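Local coordinates for protein putative fructose-aminoacid-6-phosphate deglycase (Bacillus subtilis, PDB 3EUA) that converts a range of fructosamine 6-phosphates to glucose 6-phosphate and a free amino acid, at residues 27-32 with 74-79; 70-75 with 100-105; 181-186 with 303-308. All coordinates share one frame; numbering follows the deposited sequence.

Interaction 1: 27-32 with 74-79; sequences HVFFVA and EKSLVI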
ATOM      1  N   HIS A  27      -1.372  18.677  -7.701  1.00 20.52           N
ATOM      2  CA  HIS A  27      -1.610  17.301  -7.259  1.00 20.19           C
ATOM      3  C   HIS A  27      -1.490  16.352  -8.436  1.00 19.76           C
ATOM      4  O   HIS A  27      -2.066  16.609  -9.479  1.00 18.43           O
ATOM      5  CB  HIS A  27      -3.061  17.192  -6.694  1.00 20.35           C
ATOM      6  CG  HIS A  27      -3.278  16.137  -5.637  1.00 21.68           C
ATOM      7  ND1 HIS A  27      -3.895  16.417  -4.431  1.00 21.41           N
ATOM      8  CD2 HIS A  27      -2.975  14.815  -5.602  1.00 21.79           C
ATOM      9  CE1 HIS A  27      -3.971  15.310  -3.710  1.00 24.45           C
ATOM     10  NE2 HIS A  27      -3.416  14.325  -4.394  1.00 22.96           N
ATOM     11  N   VAL A  28      -0.741  15.254  -8.261  1.00 19.70           N
ATOM     12  CA  VAL A  28      -0.656  14.206  -9.264  1.00 19.06           C
ATOM     13  C   VAL A  28      -1.342  12.939  -8.692  1.00 19.12           C
ATOM     14  O   VAL A  28      -1.150  12.613  -7.519  1.00 19.22           O
ATOM     15  CB  VAL A  28       0.797  13.865  -9.657  1.00 19.78           C
ATOM     16  CG1 VAL A  28       0.778  12.766 -10.695  1.00 18.53           C
ATOM     17  CG2 VAL A  28       1.489  15.074 -10.256  1.00 22.95           C
ATOM     18  N   PHE A  29      -2.193  12.278  -9.485  1.00 18.91           N
ATOM     19  CA  PHE A  29      -2.842  11.024  -9.098  1.00 18.33           C
ATOM     20  C   PHE A  29      -2.397   9.938 -10.057  1.00 18.13           C
ATOM     21  O   PHE A  29      -2.519  10.119 -11.234  1.00 18.66           O
ATOM     22  CB  PHE A  29      -4.384  11.136  -9.129  1.00 18.34           C
ATOM     23  CG  PHE A  29      -4.955  12.056  -8.081  1.00 17.38           C
ATOM     24  CD1 PHE A  29      -5.263  11.593  -6.815  1.00 18.13           C
ATOM     25  CD2 PHE A  29      -5.171  13.392  -8.347  1.00 18.97           C
ATOM     26  CE1 PHE A  29      -5.760  12.452  -5.819  1.00 16.73           C
ATOM     27  CE2 PHE A  29      -5.690  14.237  -7.363  1.00 18.75           C
ATOM     28  CZ  PHE A  29      -6.002  13.760  -6.112  1.00 18.78           C
ATOM     29  N   PHE A  30      -1.818   8.851  -9.538  1.00 18.38           N
ATOM     30  CA  PHE A  30      -1.407   7.681 -10.309  1.00 17.84           C
ATOM     31  C   PHE A  30      -2.543   6.655 -10.205  1.00 18.22           C
ATOM     32  O   PHE A  30      -2.758   6.071  -9.153  1.00 18.23           O
ATOM     33  CB  PHE A  30      -0.134   7.116  -9.733  1.00 19.06           C
ATOM     34  CG  PHE A  30       1.021   8.046  -9.852  1.00 18.08           C
ATOM     35  CD1 PHE A  30       1.653   8.226 -11.099  1.00 19.60           C
ATOM     36  CD2 PHE A  30       1.494   8.735  -8.738  1.00 19.18           C
ATOM     37  CE1 PHE A  30       2.755   9.074 -11.208  1.00 19.68           C
ATOM     38  CE2 PHE A  30       2.552   9.593  -8.839  1.00 18.75           C
ATOM     39  CZ  PHE A  30       3.195   9.752 -10.085  1.00 19.72           C
ATOM     40  N   VAL A  31      -3.270   6.455 -11.288  1.00 17.68           N
ATOM     41  CA  VAL A  31      -4.472   5.611 -11.256  1.00 17.73           C
ATOM     42  C   VAL A  31      -4.498   4.506 -12.292  1.00 17.86           C
ATOM     43  O   VAL A  31      -4.481   4.749 -13.510  1.00 18.42           O
ATOM     44  CB  VAL A  31      -5.732   6.511 -11.447  1.00 17.29           C
ATOM     45  CG1 VAL A  31      -7.002   5.723 -11.253  1.00 17.82           C
ATOM     46  CG2 VAL A  31      -5.722   7.699 -10.470  1.00 15.59           C
ATOM     47  N   ALA A  32      -4.585   3.276 -11.822  1.00 17.77           N
ATOM     48  CA  ALA A  32      -4.619   2.116 -12.720  1.00 18.12           C
ATOM     49  C   ALA A  32      -5.027   0.911 -11.899  1.00 18.79           C
ATOM     50  O   ALA A  32      -5.309   1.057 -10.709  1.00 19.19           O
ATOM     51  CB  ALA A  32      -3.241   1.898 -13.347  1.00 17.31           C
ATOM     52  N   GLU A  74      -9.477  20.889 -10.889  1.00 22.73           N
ATOM     53  CA  GLU A  74      -8.827  21.624 -11.978  1.00 24.01           C
ATOM     54  C   GLU A  74      -7.321  21.787 -11.879  1.00 22.63           C
ATOM     55  O   GLU A  74      -6.672  22.052 -12.891  1.00 22.47           O
ATOM     56  CB  GLU A  74      -9.458  23.000 -12.136  1.00 23.92           C
ATOM     57  CG  GLU A  74     -10.894  22.928 -12.664  1.00 27.18           C
ATOM     58  CD  GLU A  74     -11.573  24.283 -12.700  1.00 29.04           C
ATOM     59  OE1 GLU A  74     -11.166  25.160 -11.891  1.00 35.51           O
ATOM     60  OE2 GLU A  74     -12.519  24.474 -13.525  1.00 35.61           O
ATOM     61  N   LYS A  75      -6.766  21.645 -10.685  1.00 21.20           N
ATOM     62  CA  LYS A  75      -5.321  21.752 -10.512  1.00 20.98           C
ATOM     63  C   LYS A  75      -4.693  20.369 -10.378  1.00 20.18           C
ATOM     64  O   LYS A  75      -3.559  20.255  -9.936  1.00 20.26           O
ATOM     65  CB  LYS A  75      -4.987  22.602  -9.303  1.00 21.26           C
ATOM     66  CG  LYS A  75      -5.477  24.045  -9.444  1.00 22.96           C
ATOM     67  CD  LYS A  75      -5.326  24.767  -8.134  1.00 24.40           C
ATOM     68  CE  LYS A  75      -5.711  26.206  -8.270  1.00 26.52           C
ATOM     69  NZ  LYS A  75      -5.480  26.856  -6.946  1.00 29.54           N
ATOM     70  N   SER A  76      -5.422  19.318 -10.780  1.00 19.83           N
ATOM     71  CA  SER A  76      -4.928  17.936 -10.705  1.00 19.35           C
ATOM     72  C   SER A  76      -4.478  17.410 -12.055  1.00 18.97           C
ATOM     73  O   SER A  76      -5.064  17.736 -13.060  1.00 18.17           O
ATOM     74  CB  SER A  76      -6.036  16.980 -10.198  1.00 19.29           C
ATOM     75  OG  SER A  76      -6.501  17.280  -8.882  1.00 18.62           O
ATOM     76  N   LEU A  77      -3.449  16.562 -12.024  1.00 19.05           N
ATOM     77  CA  LEU A  77      -2.960  15.821 -13.155  1.00 18.79           C
ATOM     78  C   LEU A  77      -3.225  14.366 -12.782  1.00 19.11           C
ATOM     79  O   LEU A  77      -2.829  13.942 -11.665  1.00 18.95           O
ATOM     80  CB  LEU A  77      -1.462  15.980 -13.299  1.00 19.03           C
ATOM     81  CG  LEU A  77      -0.750  15.138 -14.346  1.00 20.50           C
ATOM     82  CD1 LEU A  77      -1.354  15.387 -15.707  1.00 18.53           C
ATOM     83  CD2 LEU A  77       0.775  15.425 -14.325  1.00 19.03           C
ATOM     84  N   VAL A  78      -3.896  13.610 -13.650  1.00 18.38           N
ATOM     85  CA  VAL A  78      -4.167  12.198 -13.375  1.00 18.49           C
ATOM     86  C   VAL A  78      -3.481  11.388 -14.477  1.00 18.67           C
ATOM     87  O   VAL A  78      -3.708  11.615 -15.648  1.00 18.43           O
ATOM     88  CB  VAL A  78      -5.668  11.922 -13.249  1.00 18.55           C
ATOM     89  CG1 VAL A  78      -5.940  10.450 -12.963  1.00 17.97           C
ATOM     90  CG2 VAL A  78      -6.277  12.783 -12.121  1.00 19.28           C
ATOM     91  N   ILE A  79      -2.604  10.478 -14.083  1.00 18.80           N
ATOM     92  CA  ILE A  79      -1.883   9.652 -15.012  1.00 19.63           C
ATOM     93  C   ILE A  79      -2.480   8.258 -14.893  1.00 19.98           C
ATOM     94  O   ILE A  79      -2.483   7.680 -13.789  1.00 18.18           O
ATOM     95  CB  ILE A  79      -0.379   9.585 -14.682  1.00 19.55           C
ATOM     96  CG1 ILE A  79       0.268  10.968 -14.764  1.00 20.59           C
ATOM     97  CG2 ILE A  79       0.339   8.619 -15.657  1.00 20.17           C
ATOM     98  CD1 ILE A  79       1.688  11.011 -14.294  1.00 19.54           C
TER

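Interaction 2: 70-75 with 100-105; sequences VQLGEK and KGALTI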
ATOM      1  N   VAL A  70     -11.147  14.653  -2.214  1.00 22.01           N
ATOM      2  CA  VAL A  70     -11.686  16.020  -2.256  1.00 22.42           C
ATOM      3  C   VAL A  70     -10.747  17.015  -2.962  1.00 22.65           C
ATOM      4  O   VAL A  70     -11.208  18.009  -3.513  1.00 23.00           O
ATOM      5  CB  VAL A  70     -12.125  16.544  -0.845  1.00 22.01           C
ATOM      6  CG1 VAL A  70     -10.974  16.681   0.080  1.00 23.42           C
ATOM      7  CG2 VAL A  70     -12.795  17.884  -0.970  1.00 22.78           C
ATOM      8  N   GLN A  71      -9.451  16.715  -3.005  1.00 23.05           N
ATOM      9  CA  GLN A  71      -8.492  17.590  -3.666  1.00 24.21           C
ATOM     10  C   GLN A  71      -8.410  17.349  -5.176  1.00 23.80           C
ATOM     11  O   GLN A  71      -7.643  18.016  -5.839  1.00 25.48           O
ATOM     12  CB  GLN A  71      -7.122  17.447  -2.997  1.00 24.32           C
ATOM     13  CG  GLN A  71      -7.104  18.049  -1.596  1.00 25.60           C
ATOM     14  CD  GLN A  71      -5.806  17.804  -0.862  1.00 26.35           C
ATOM     15  OE1 GLN A  71      -4.758  17.678  -1.469  1.00 31.48           O
ATOM     16  NE2 GLN A  71      -5.874  17.731   0.453  1.00 29.10           N
ATOM     17  N   LEU A  72      -9.176  16.395  -5.714  1.00 23.14           N
ATOM     18  CA  LEU A  72      -9.209  16.150  -7.155  1.00 22.34           C
ATOM     19  C   LEU A  72      -9.975  17.274  -7.829  1.00 22.41           C
ATOM     20  O   LEU A  72     -11.131  17.527  -7.495  1.00 21.87           O
ATOM     21  CB  LEU A  72      -9.911  14.830  -7.493  1.00 23.03           C
ATOM     22  CG  LEU A  72     -10.101  14.461  -8.980  1.00 22.43           C
ATOM     23  CD1 LEU A  72      -8.794  14.376  -9.677  1.00 21.12           C
ATOM     24  CD2 LEU A  72     -10.880  13.142  -9.109  1.00 22.21           C
ATOM     25  N   GLY A  73      -9.355  17.918  -8.813  1.00 22.28           N
ATOM     26  CA  GLY A  73     -10.018  18.994  -9.513  1.00 22.31           C
ATOM     27  C   GLY A  73      -9.205  19.616 -10.623  1.00 22.42           C
ATOM     28  O   GLY A  73      -8.329  18.992 -11.191  1.00 21.25           O
ATOM     29  N   GLU A  74      -9.477  20.889 -10.889  1.00 22.73           N
ATOM     30  CA  GLU A  74      -8.827  21.624 -11.978  1.00 24.01           C
ATOM     31  C   GLU A  74      -7.321  21.787 -11.879  1.00 22.63           C
ATOM     32  O   GLU A  74      -6.672  22.052 -12.891  1.00 22.47           O
ATOM     33  CB  GLU A  74      -9.458  23.000 -12.136  1.00 23.92           C
ATOM     34  CG  GLU A  74     -10.894  22.928 -12.664  1.00 27.18           C
ATOM     35  CD  GLU A  74     -11.573  24.283 -12.700  1.00 29.04           C
ATOM     36  OE1 GLU A  74     -11.166  25.160 -11.891  1.00 35.51           O
ATOM     37  OE2 GLU A  74     -12.519  24.474 -13.525  1.00 35.61           O
ATOM     38  N   LYS A  75      -6.766  21.645 -10.685  1.00 21.20           N
ATOM     39  CA  LYS A  75      -5.321  21.752 -10.512  1.00 20.98           C
ATOM     40  C   LYS A  75      -4.693  20.369 -10.378  1.00 20.18           C
ATOM     41  O   LYS A  75      -3.559  20.255  -9.936  1.00 20.26           O
ATOM     42  CB  LYS A  75      -4.987  22.602  -9.303  1.00 21.26           C
ATOM     43  CG  LYS A  75      -5.477  24.045  -9.444  1.00 22.96           C
ATOM     44  CD  LYS A  75      -5.326  24.767  -8.134  1.00 24.40           C
ATOM     45  CE  LYS A  75      -5.711  26.206  -8.270  1.00 26.52           C
ATOM     46  NZ  LYS A  75      -5.480  26.856  -6.946  1.00 29.54           N
ATOM     47  N   LYS A 100     -14.206  16.141 -13.528  1.00 25.77           N
ATOM     48  CA  LYS A 100     -13.857  17.038 -12.416  1.00 26.30           C
ATOM     49  C   LYS A 100     -12.902  18.179 -12.830  1.00 25.45           C
ATOM     50  O   LYS A 100     -12.458  18.947 -11.976  1.00 25.62           O
ATOM     51  CB  LYS A 100     -13.159  16.291 -11.286  1.00 27.16           C
ATOM     52  CG  LYS A 100     -13.900  15.163 -10.594  1.00 29.72           C
ATOM     53  CD  LYS A 100     -14.831  15.605  -9.545  1.00 32.92           C
ATOM     54  CE  LYS A 100     -15.309  14.415  -8.766  1.00 33.93           C
ATOM     55  NZ  LYS A 100     -16.216  14.806  -7.667  1.00 36.10           N
ATOM     56  N   GLY A 101     -12.563  18.282 -14.106  1.00 24.29           N
ATOM     57  CA  GLY A 101     -11.667  19.338 -14.589  1.00 23.69           C
ATOM     58  C   GLY A 101     -10.184  18.985 -14.534  1.00 23.10           C
ATOM     59  O   GLY A 101      -9.330  19.804 -14.842  1.00 23.11           O
ATOM     60  N   ALA A 102      -9.856  17.754 -14.172  1.00 22.13           N
ATOM     61  CA  ALA A 102      -8.457  17.358 -14.107  1.00 21.82           C
ATOM     62  C   ALA A 102      -7.854  17.164 -15.503  1.00 21.53           C
ATOM     63  O   ALA A 102      -8.565  16.883 -16.480  1.00 21.17           O
ATOM     64  CB  ALA A 102      -8.291  16.078 -13.287  1.00 21.57           C
ATOM     65  N   LEU A 103      -6.537  17.368 -15.572  1.00 21.28           N
ATOM     66  CA  LEU A 103      -5.761  17.129 -16.771  1.00 20.93           C
ATOM     67  C   LEU A 103      -5.482  15.628 -16.737  1.00 21.01           C
ATOM     68  O   LEU A 103      -4.997  15.110 -15.729  1.00 20.76           O
ATOM     69  CB  LEU A 103      -4.452  17.915 -16.729  1.00 21.03           C
ATOM     70  CG  LEU A 103      -3.435  17.715 -17.855  1.00 21.24           C
ATOM     71  CD1 LEU A 103      -4.022  18.094 -19.205  1.00 21.12           C
ATOM     72  CD2 LEU A 103      -2.184  18.538 -17.528  1.00 21.01           C
ATOM     73  N   THR A 104      -5.811  14.925 -17.817  1.00 20.44           N
ATOM     74  CA  THR A 104      -5.637  13.482 -17.873  1.00 20.21           C
ATOM     75  C   THR A 104      -4.740  13.022 -18.995  1.00 20.09           C
ATOM     76  O   THR A 104      -4.856  13.482 -20.130  1.00 19.45           O
ATOM     77  CB  THR A 104      -7.010  12.747 -18.047  1.00 19.55           C
ATOM     78  OG1 THR A 104      -7.707  13.254 -19.181  1.00 19.89           O
ATOM     79  CG2 THR A 104      -7.866  12.918 -16.817  1.00 20.01           C
ATOM     80  N   ILE A 105      -3.849  12.094 -18.659  1.00 19.90           N
ATOM     81  CA  ILE A 105      -2.973  11.498 -19.634  1.00 19.85           C
ATOM     82  C   ILE A 105      -3.023   9.990 -19.400  1.00 20.39           C
ATOM     83  O   ILE A 105      -2.817   9.535 -18.286  1.00 20.18           O
ATOM     84  CB  ILE A 105      -1.542  12.034 -19.544  1.00 20.05           C
ATOM     85  CG1 ILE A 105      -0.689  11.335 -20.607  1.00 20.83           C
ATOM     86  CG2 ILE A 105      -1.000  11.824 -18.111  1.00 18.04           C
ATOM     87  CD1 ILE A 105       0.628  12.020 -20.979  1.00 21.89           C
TER

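Interaction 3: 181-186 with 303-308; sequences DNAKQF and LRSYAD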
ATOM      1  N   ASP A 181      21.164 -18.629 -15.643  1.00 25.47           N
ATOM      2  CA  ASP A 181      21.247 -19.892 -14.900  1.00 25.68           C
ATOM      3  C   ASP A 181      20.428 -19.807 -13.610  1.00 24.62           C
ATOM      4  O   ASP A 181      19.776 -20.776 -13.230  1.00 23.86           O
ATOM      5  CB  ASP A 181      22.707 -20.258 -14.647  1.00 26.43           C
ATOM      6  CG  ASP A 181      23.451 -20.591 -15.953  1.00 29.56           C
ATOM      7  OD1 ASP A 181      22.769 -20.807 -16.995  1.00 35.23           O
ATOM      8  OD2 ASP A 181      24.706 -20.649 -15.945  1.00 34.68           O
ATOM      9  N   ASN A 182      20.475 -18.653 -12.944  1.00 24.11           N
ATOM     10  CA  ASN A 182      19.677 -18.440 -11.734  1.00 23.50           C
ATOM     11  C   ASN A 182      18.196 -18.566 -11.993  1.00 22.78           C
ATOM     12  O   ASN A 182      17.466 -19.032 -11.123  1.00 22.79           O
ATOM     13  CB  ASN A 182      19.958 -17.085 -11.106  1.00 23.68           C
ATOM     14  CG  ASN A 182      21.347 -17.005 -10.496  1.00 26.19           C
ATOM     15  OD1 ASN A 182      22.006 -18.035 -10.290  1.00 27.89           O
ATOM     16  ND2 ASN A 182      21.803 -15.787 -10.203  1.00 25.63           N
ATOM     17  N   ALA A 183      17.742 -18.099 -13.148  1.00 22.31           N
ATOM     18  CA  ALA A 183      16.340 -18.194 -13.527  1.00 22.42           C
ATOM     19  C   ALA A 183      15.920 -19.668 -13.647  1.00 22.76           C
ATOM     20  O   ALA A 183      14.873 -20.082 -13.143  1.00 21.71           O
ATOM     21  CB  ALA A 183      16.112 -17.463 -14.830  1.00 21.76           C
ATOM     22  N   LYS A 184      16.768 -20.454 -14.306  1.00 23.12           N
ATOM     23  CA  LYS A 184      16.491 -21.883 -14.464  1.00 24.33           C
ATOM     24  C   LYS A 184      16.488 -22.579 -13.120  1.00 23.43           C
ATOM     25  O   LYS A 184      15.628 -23.401 -12.868  1.00 23.03           O
ATOM     26  CB  LYS A 184      17.501 -22.559 -15.404  1.00 24.26           C
ATOM     27  CG  LYS A 184      17.463 -22.027 -16.817  1.00 26.37           C
ATOM     28  CD  LYS A 184      18.367 -22.835 -17.770  1.00 27.03           C
ATOM     29  CE  LYS A 184      18.579 -22.123 -19.100  1.00 31.44           C
ATOM     30  NZ  LYS A 184      17.299 -21.853 -19.875  1.00 34.86           N
ATOM     31  N   GLN A 185      17.442 -22.241 -12.265  1.00 23.20           N
ATOM     32  CA  GLN A 185      17.539 -22.834 -10.947  1.00 24.01           C
ATOM     33  C   GLN A 185      16.325 -22.513 -10.112  1.00 22.73           C
ATOM     34  O   GLN A 185      15.806 -23.375  -9.382  1.00 22.53           O
ATOM     35  CB  GLN A 185      18.788 -22.280 -10.298  1.00 24.33           C
ATOM     36  CG  GLN A 185      19.156 -22.835  -8.941  1.00 27.73           C
ATOM     37  CD  GLN A 185      20.513 -22.290  -8.504  1.00 28.46           C
ATOM     38  OE1 GLN A 185      20.796 -21.100  -8.673  1.00 35.28           O
ATOM     39  NE2 GLN A 185      21.349 -23.153  -7.938  1.00 31.12           N
ATOM     40  N   PHE A 186      15.882 -21.267 -10.206  1.00 21.59           N
ATOM     41  CA  PHE A 186      14.702 -20.835  -9.487  1.00 21.41           C
ATOM     42  C   PHE A 186      13.492 -21.682  -9.912  1.00 20.80           C
ATOM     43  O   PHE A 186      12.748 -22.172  -9.067  1.00 20.66           O
ATOM     44  CB  PHE A 186      14.479 -19.352  -9.736  1.00 21.21           C
ATOM     45  CG  PHE A 186      13.117 -18.883  -9.375  1.00 21.27           C
ATOM     46  CD1 PHE A 186      12.798 -18.619  -8.066  1.00 22.25           C
ATOM     47  CD2 PHE A 186      12.151 -18.682 -10.359  1.00 22.13           C
ATOM     48  CE1 PHE A 186      11.542 -18.187  -7.727  1.00 22.05           C
ATOM     49  CE2 PHE A 186      10.891 -18.257 -10.032  1.00 21.65           C
ATOM     50  CZ  PHE A 186      10.581 -18.013  -8.698  1.00 22.33           C
ATOM     51  N   LEU A 303      13.207 -10.448 -13.348  1.00 19.67           N
ATOM     52  CA  LEU A 303      12.131 -11.262 -12.780  1.00 19.63           C
ATOM     53  C   LEU A 303      11.248 -11.870 -13.862  1.00 20.59           C
ATOM     54  O   LEU A 303      10.769 -12.986 -13.709  1.00 20.47           O
ATOM     55  CB  LEU A 303      11.294 -10.453 -11.797  1.00 19.53           C
ATOM     56  CG  LEU A 303      11.874 -10.259 -10.399  1.00 18.99           C
ATOM     57  CD1 LEU A 303      11.017  -9.285  -9.651  1.00 17.81           C
ATOM     58  CD2 LEU A 303      11.998 -11.615  -9.662  1.00 18.58           C
ATOM     59  N   ARG A 304      11.069 -11.164 -14.972  1.00 21.98           N
ATOM     60  CA  ARG A 304      10.291 -11.724 -16.060  1.00 23.21           C
ATOM     61  C   ARG A 304      10.967 -12.979 -16.604  1.00 22.04           C
ATOM     62  O   ARG A 304      10.275 -13.888 -17.000  1.00 22.56           O
ATOM     63  CB  ARG A 304      10.098 -10.744 -17.204  1.00 24.56           C
ATOM     64  CG  ARG A 304       9.077 -11.224 -18.261  1.00 30.02           C
ATOM     65  CD  ARG A 304       7.710 -10.924 -17.779  1.00 37.27           C
ATOM     66  NE  ARG A 304       6.638 -11.443 -18.617  1.00 40.59           N
ATOM     67  CZ  ARG A 304       5.350 -11.104 -18.469  1.00 42.39           C
ATOM     68  NH1 ARG A 304       4.431 -11.621 -19.279  1.00 42.30           N
ATOM     69  NH2 ARG A 304       4.972 -10.219 -17.540  1.00 42.19           N
ATOM     70  N   SER A 305      12.299 -13.036 -16.648  1.00 21.75           N
ATOM     71  CA  SER A 305      12.985 -14.220 -17.147  1.00 21.53           C
ATOM     72  C   SER A 305      12.798 -15.384 -16.166  1.00 21.26           C
ATOM     73  O   SER A 305      12.705 -16.542 -16.574  1.00 20.44           O
ATOM     74  CB  SER A 305      14.459 -13.912 -17.425  1.00 22.21           C
ATOM     75  OG  SER A 305      15.168 -13.631 -16.239  1.00 21.42           O
ATOM     76  N   TYR A 306      12.714 -15.063 -14.868  1.00 20.85           N
ATOM     77  CA  TYR A 306      12.481 -16.064 -13.836  1.00 20.37           C
ATOM     78  C   TYR A 306      11.079 -16.634 -14.032  1.00 20.10           C
ATOM     79  O   TYR A 306      10.894 -17.845 -13.943  1.00 20.82           O
ATOM     80  CB  TYR A 306      12.634 -15.480 -12.426  1.00 20.32           C
ATOM     81  CG  TYR A 306      14.055 -15.316 -11.886  1.00 21.44           C
ATOM     82  CD1 TYR A 306      15.032 -14.627 -12.595  1.00 22.56           C
ATOM     83  CD2 TYR A 306      14.394 -15.803 -10.617  1.00 22.73           C
ATOM     84  CE1 TYR A 306      16.314 -14.463 -12.085  1.00 21.71           C
ATOM     85  CE2 TYR A 306      15.668 -15.639 -10.097  1.00 22.78           C
ATOM     86  CZ  TYR A 306      16.627 -14.967 -10.827  1.00 22.23           C
ATOM     87  OH  TYR A 306      17.897 -14.811 -10.293  1.00 21.32           O
ATOM     88  N   ALA A 307      10.117 -15.759 -14.315  1.00 19.54           N
ATOM     89  CA  ALA A 307       8.718 -16.148 -14.563  1.00 19.85           C
ATOM     90  C   ALA A 307       8.593 -17.091 -15.754  1.00 19.92           C
ATOM     91  O   ALA A 307       7.886 -18.091 -15.679  1.00 19.56           O
ATOM     92  CB  ALA A 307       7.847 -14.894 -14.766  1.00 19.36           C
ATOM     93  N   ASP A 308       9.292 -16.768 -16.842  1.00 20.64           N
ATOM     94  CA  ASP A 308       9.295 -17.581 -18.064  1.00 21.31           C
ATOM     95  C   ASP A 308       9.778 -18.993 -17.811  1.00 21.04           C
ATOM     96  O   ASP A 308       9.138 -19.945 -18.274  1.00 20.69           O
ATOM     97  CB  ASP A 308      10.146 -16.925 -19.170  1.00 21.58           C
ATOM     98  CG  ASP A 308       9.494 -15.670 -19.775  1.00 24.92           C
ATOM     99  OD1 ASP A 308       8.242 -15.496 -19.718  1.00 24.12           O
ATOM    100  OD2 ASP A 308      10.246 -14.866 -20.379  1.00 26.49           O
TER

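Interaction 1: 27-32 with 74-79
Phe29 and Leu77 sit at the middle of a parallel strand pair, 27-32 beside 76-79. Phe29 N donates to Leu77 O at 2.8 Å, and Phe29 O accepts from Ile79 N. Leu77 N to His27 O and Val31 N to Ile79 O complete a ladder of four bonds. The last is practically straight, with 179° at its hydrogen. Side chains alternate between the two faces. On one face Val28 and Leu77 run next to each other, Val28 CG2 4.1 Å from Leu77 CD2. Ile79 lies alongside Phe30. Its CD1, anti to CA (chi2 173°), comes 3.8 Å from Phe30 CE1 and also touches Val28 CG1. Helix 137-153 packs on this face. On the other face Val78 CG1 meets Val31 CG2 at 3.7 Å, and Val78 CG2 meets Phe29 CB at 3.9 Å. Ser76 OG approaches the edge of the Phe29 ring, 3.5 Å from CE2. That hydroxyl is hydrogen-bonded to Gly73 N. His27 CD2 lies over one face of the Phe29 ring, toward its rim, and Phe29 CZ lies likewise over the His27 ring. Asp57 OD2 bonds His27 NE2. The pair is looser at its start. Lys75 is exposed, and its extended chain runs out from strand 27-32. Strand 27-32 lies between 55-60 and 76-82 in the five-stranded parallel sheet of the SIS domain, an alpha/beta fold with helices on its faces.

Interaction 2: 70-75 with 100-105
Leu72 reaches Lys100 and Ala102 with its two methyl groups. The contact joins two loops of the SIS alpha/beta fold, each leading into a strand of the parallel sheet. At Gly101 the helix 88-99 ends in a Schellman motif, with positive phi (88°). The Leu72 and Lys100 side chains cross at about a right angle. Leu72 CD2 lies 3.9 Å from Lys100 CG. Lys100 bends at chi2 (-82°), where CD turns off the line of the chain. Its NZ reaches Asn68 OD1 in a weak hydrogen bond. Leu72 CD1 meets Ala102 CB at 4.0 Å. Phe96 of helix 88-99 and Val78 also pack on Leu72. Ala102 CB lies 3.6 Å from Gly73 O as well. No conventional hydrogen bond links the segments. The backbones instead meet through CA-H...O contacts. Gly73 CA faces Lys100 O at 3.5 Å, and Ala102 CA faces Gly73 O at 3.3 Å. Glu74 is exposed at the outer side, and its CG passes 4.1 Å from Gly101 CA. A beta carbon on Gly101 would run into that same CG and, at this backbone conformation, into Lys100 O. The straightest of the three CA-H...O contacts runs from Glu74 CA to Gly101 O, 3.4 Å long with 177° at the hydrogen.

Interaction 3: 181-186 with 303-308
Asn182 and Tyr306 share a polar partner, Glu179 OE1, in the preceding turn of helix 158-190. Asn182 ND2 is hydrogen-bonded to it, and Tyr306 OH makes a weak hydrogen bond to it. The Asn182 and Tyr306 side chains run alongside each other in the same direction. Tyr306 OH comes within 3.2 Å of Asn182 CB. Ala183 packs over one face of the Tyr306 ring. Its CA stands 3.9 Å from the ring centroid, 9° off the normal, in a CH-pi contact. Ala183 CB touches Tyr306 CD1 at 3.8 Å. Phe186 meets the ring obliquely, with the planes at 47° and Phe186 CG 3.6 Å from Tyr306 CD2. Ser305 OG lies in plane at the edge of the Tyr306 ring and is hydrogen-bonded to Val302 O. An alanine in place of Tyr306 would probably open a gap between the helices beside Ala183 and Phe186 and cost Glu179 its weak hydroxyl partner. The two segments cross at -44° with their axes 8.3 Å apart. Both pack toward the second parallel sheet: Phe186 and Tyr306 touch Thr274 of strand 273-277, Phe186 also touches Ile247 of strand 246-250, and Tyr211 of helix 205-220 adjoins Tyr306.

In the fold
Interactions 1 and 2 belong to the first SIS domain, and interaction 3 to the second, on the other side of the chain's centre. Interactions 1 and 2 share Glu74 and Lys75, and their centres are about 6 Å apart. Strand 76-82 joins them, since it pairs with strand 103-108 as well as with 27-32. Interaction 1 is buried and rests on regular backbone hydrogen bonds. Interaction 2 is partly exposed, in the loops leading into strands of the same sheet, and uses CA-H...O contacts and a few side chains. There Gln71 also bonds to the second subunit. Interaction 3 is buried again, but it joins helices through aromatic packing. Its centre lies about 36 Å from that of interaction 1.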